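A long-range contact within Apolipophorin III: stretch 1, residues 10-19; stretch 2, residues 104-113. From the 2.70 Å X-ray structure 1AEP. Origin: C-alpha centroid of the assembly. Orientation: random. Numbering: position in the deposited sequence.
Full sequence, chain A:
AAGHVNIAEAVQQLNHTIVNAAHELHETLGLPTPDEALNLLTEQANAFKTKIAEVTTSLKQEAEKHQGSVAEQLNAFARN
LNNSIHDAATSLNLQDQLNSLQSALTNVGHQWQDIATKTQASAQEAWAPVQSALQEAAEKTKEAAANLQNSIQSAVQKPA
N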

# COMPACT_ATOMS: atom_id res chain seq x y z
N ALA A 10 12.73 -5.33 2.40
CA ALA A 10 11.78 -4.65 1.55
C ALA A 10 10.64 -4.04 2.36
O ALA A 10 10.33 -2.85 2.27
CB ALA A 10 11.24 -5.64 0.54
N VAL A 11 10.07 -4.90 3.18
CA VAL A 11 8.97 -4.53 4.00
C VAL A 11 9.31 -3.46 5.02
O VAL A 11 8.46 -2.66 5.40
CB VAL A 11 8.22 -5.74 4.50
CG1 VAL A 11 7.33 -5.34 5.64
CG2 VAL A 11 7.38 -6.29 3.33
N GLN A 12 10.57 -3.43 5.43
CA GLN A 12 11.00 -2.45 6.40
C GLN A 12 11.13 -1.08 5.75
O GLN A 12 10.80 -0.03 6.31
CB GLN A 12 12.32 -2.91 7.01
CG GLN A 12 12.15 -3.36 8.48
CD GLN A 12 13.03 -2.54 9.37
OE1 GLN A 12 12.54 -1.90 10.33
NE2 GLN A 12 14.34 -2.50 9.03
N GLN A 13 11.58 -1.13 4.51
CA GLN A 13 11.74 0.06 3.74
C GLN A 13 10.39 0.65 3.35
O GLN A 13 10.20 1.85 3.24
CB GLN A 13 12.56 -0.40 2.55
CG GLN A 13 14.08 -0.17 2.67
CD GLN A 13 14.78 -0.43 1.35
OE1 GLN A 13 14.68 0.37 0.41
NE2 GLN A 13 15.46 -1.55 1.24
N LEU A 14 9.43 -0.24 3.16
CA LEU A 14 8.08 0.15 2.83
C LEU A 14 7.46 0.97 3.96
O LEU A 14 6.85 2.03 3.75
CB LEU A 14 7.33 -1.16 2.85
CG LEU A 14 6.22 -1.26 1.87
CD1 LEU A 14 6.21 -2.69 1.40
CD2 LEU A 14 4.98 -1.00 2.64
N ASN A 15 7.63 0.44 5.15
CA ASN A 15 7.13 1.02 6.37
C ASN A 15 7.61 2.43 6.58
O ASN A 15 6.84 3.35 6.88
CB ASN A 15 7.57 0.06 7.51
CG ASN A 15 7.50 0.58 8.94
OD1 ASN A 15 8.31 1.43 9.35
ND2 ASN A 15 6.55 0.04 9.73
N HIS A 16 8.90 2.60 6.44
CA HIS A 16 9.42 3.92 6.63
C HIS A 16 8.75 4.85 5.65
O HIS A 16 8.27 5.93 6.00
CB HIS A 16 10.91 3.89 6.43
CG HIS A 16 11.59 5.21 6.75
ND1 HIS A 16 12.34 5.89 5.79
CD2 HIS A 16 11.61 5.95 7.90
CE1 HIS A 16 12.80 7.00 6.37
NE2 HIS A 16 12.39 7.06 7.64
N THR A 17 8.75 4.40 4.41
CA THR A 17 8.15 5.17 3.35
C THR A 17 6.75 5.58 3.77
O THR A 17 6.45 6.76 3.93
CB THR A 17 8.13 4.41 2.00
OG1 THR A 17 9.44 4.14 1.59
CG2 THR A 17 7.40 5.19 0.90
N ILE A 18 5.92 4.58 3.98
CA ILE A 18 4.54 4.84 4.38
C ILE A 18 4.40 5.81 5.56
O ILE A 18 3.58 6.73 5.51
CB ILE A 18 3.80 3.55 4.68
CG1 ILE A 18 3.81 2.63 3.46
CG2 ILE A 18 2.41 3.86 5.14
CD1 ILE A 18 2.73 1.56 3.49
N VAL A 19 5.17 5.57 6.61
CA VAL A 19 5.05 6.42 7.78
C VAL A 19 5.17 7.91 7.47
O VAL A 19 4.37 8.74 7.92
CB VAL A 19 6.05 6.02 8.84
CG1 VAL A 19 6.20 7.17 9.82
CG2 VAL A 19 5.56 4.75 9.54
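Stretch 2, residues 104-113: ALTNVGHQWQ

What holds the middle of this contact together? Three apolar residues of stretch 1, Val11, Leu14 and Ile18, point their CA-to-CB bonds toward stretch 2, and the spacing of three and four residues places them along one side of the helix. Trp112 receives the first two. The Val11 CG2 methyl comes within 3.4 Å of Trp112 CE3, approaching the indole obliquely. Leu14 lies over a face of the same ring: its CD1 is 4.0 Å from Trp112 CG and 4.1 Å from the centroid of the five-membered ring, only 15° off the ring normal, so a methyl group rests on the aromatic face in a CH-pi contact.

How does Ile18 find its place at the other end of the apolar strip? It has the largest area covered by the opposing stretch and reaches several residues at once. Ile18 CG2 lies 3.9 Å from Leu105 CB and 3.6 Å from the backbone atom Leu105 O, while the end of the longer branch, Ile18 CD1, comes to 3.9 Å from Gly109 N and 4.4 Å from Val108 CG1. Gly109 has no side chain, and the two backbones come close here: Asn15 CA and Gly109 CA are 5.9 Å apart.

Which way does stretch 2 run over stretch 1? Both stretches are helical throughout, each part of a longer helix, with backbone hydrogen bonds such as Ile18 N to Leu14 O at 2.7 Å and Gln113 N to Gly109 O at 3.0 Å. Their N-to-C directions differ by 164°, so the helices are nearly antiparallel, with a signed crossing angle of -164° and axes that approach to 9.7 Å. The register descends accordingly: Val11 CA is 6.4 Å from Trp112 CA, and Ile18 CA is 6.6 Å from Leu105 CA, on either side of the Asn15 and Gly109 pairing. Together the stretches bury 405 Å².

Where does the contact turn polar? Beside the apolar strip, Asn15 and Gln113 both set their CA-to-CB bonds sideways, yet the ends of their side chains come nearer the opposing stretch. Their amides meet with Asn15 ND2 3.0 Å from Gln113 OE1, a close polar approach whose geometry leaves a hydrogen bond undecided. Gln113 also joins this edge to the apolar centre, since its aliphatic CG lies 4.2 Å from Val11 CG1. Farther out, Gln12 and Val19 turn away from stretch 2, leaving the packing to the side that carries Val11, Leu14 and Ile18.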

# COMPACT_ATOMS: atom_id res chain seq x y z
N ALA A 104 -5.98 3.75 5.13
CA ALA A 104 -5.67 2.87 4.04
C ALA A 104 -4.17 2.62 4.01
O ALA A 104 -3.73 1.49 3.95
CB ALA A 104 -6.24 3.43 2.76
N LEU A 105 -3.38 3.69 4.11
CA LEU A 105 -1.94 3.58 4.10
C LEU A 105 -1.43 2.71 5.21
O LEU A 105 -0.57 1.84 5.05
CB LEU A 105 -1.25 4.95 4.18
CG LEU A 105 -1.25 5.80 2.91
CD1 LEU A 105 -0.59 7.12 3.25
CD2 LEU A 105 -0.43 5.18 1.78
N THR A 106 -1.97 2.98 6.36
CA THR A 106 -1.59 2.26 7.52
C THR A 106 -1.92 0.78 7.43
O THR A 106 -1.14 -0.05 7.82
CB THR A 106 -2.09 2.97 8.76
OG1 THR A 106 -1.66 4.31 8.63
CG2 THR A 106 -1.45 2.33 9.94
N ASN A 107 -3.08 0.44 6.87
CA ASN A 107 -3.45 -0.95 6.74
C ASN A 107 -2.57 -1.72 5.72
O ASN A 107 -2.31 -2.91 5.89
CB ASN A 107 -4.87 -1.09 6.24
CG ASN A 107 -5.82 -0.52 7.24
OD1 ASN A 107 -6.98 -0.22 6.89
ND2 ASN A 107 -5.32 -0.33 8.44
N VAL A 108 -2.11 -1.04 4.67
CA VAL A 108 -1.28 -1.69 3.66
C VAL A 108 0.06 -2.08 4.26
O VAL A 108 0.62 -3.14 3.97
CB VAL A 108 -1.11 -0.78 2.44
CG1 VAL A 108 -0.02 -1.27 1.54
CG2 VAL A 108 -2.43 -0.78 1.70
N GLY A 109 0.56 -1.22 5.13
CA GLY A 109 1.82 -1.47 5.80
C GLY A 109 1.75 -2.65 6.77
O GLY A 109 2.67 -3.47 6.83
N HIS A 110 0.66 -2.71 7.53
CA HIS A 110 0.46 -3.76 8.52
C HIS A 110 0.32 -5.11 7.89
O HIS A 110 0.87 -6.08 8.39
CB HIS A 110 -0.65 -3.48 9.50
CG HIS A 110 -0.26 -2.33 10.34
ND1 HIS A 110 -1.23 -1.54 10.93
CD2 HIS A 110 0.97 -1.86 10.68
CE1 HIS A 110 -0.56 -0.61 11.60
NE2 HIS A 110 0.74 -0.77 11.49
N GLN A 111 -0.40 -5.15 6.78
CA GLN A 111 -0.62 -6.35 6.03
C GLN A 111 0.68 -6.87 5.40
O GLN A 111 0.86 -8.07 5.22
CB GLN A 111 -1.66 -6.04 4.99
CG GLN A 111 -3.01 -6.59 5.41
CD GLN A 111 -4.14 -5.73 4.92
OE1 GLN A 111 -4.89 -5.12 5.70
NE2 GLN A 111 -4.23 -5.64 3.60
N TRP A 112 1.58 -5.94 5.07
CA TRP A 112 2.87 -6.28 4.53
C TRP A 112 3.74 -6.87 5.61
O TRP A 112 4.44 -7.85 5.38
CB TRP A 112 3.55 -5.09 3.87
CG TRP A 112 3.25 -5.18 2.42
CD1 TRP A 112 2.41 -4.38 1.73
CD2 TRP A 112 3.74 -6.17 1.50
NE1 TRP A 112 2.33 -4.80 0.43
CE2 TRP A 112 3.16 -5.87 0.24
CE3 TRP A 112 4.65 -7.24 1.57
CZ2 TRP A 112 3.41 -6.64 -0.92
CZ3 TRP A 112 4.88 -8.01 0.45
CH2 TRP A 112 4.27 -7.72 -0.79
N GLN A 113 3.66 -6.29 6.80
CA GLN A 113 4.42 -6.80 7.91
C GLN A 113 3.98 -8.22 8.24
O GLN A 113 4.81 -9.11 8.39
CB GLN A 113 4.29 -5.90 9.12
CG GLN A 113 4.78 -4.48 8.81
CD GLN A 113 4.93 -3.59 10.04
OE1 GLN A 113 5.97 -2.91 10.21
NE2 GLN A 113 3.90 -3.58 10.89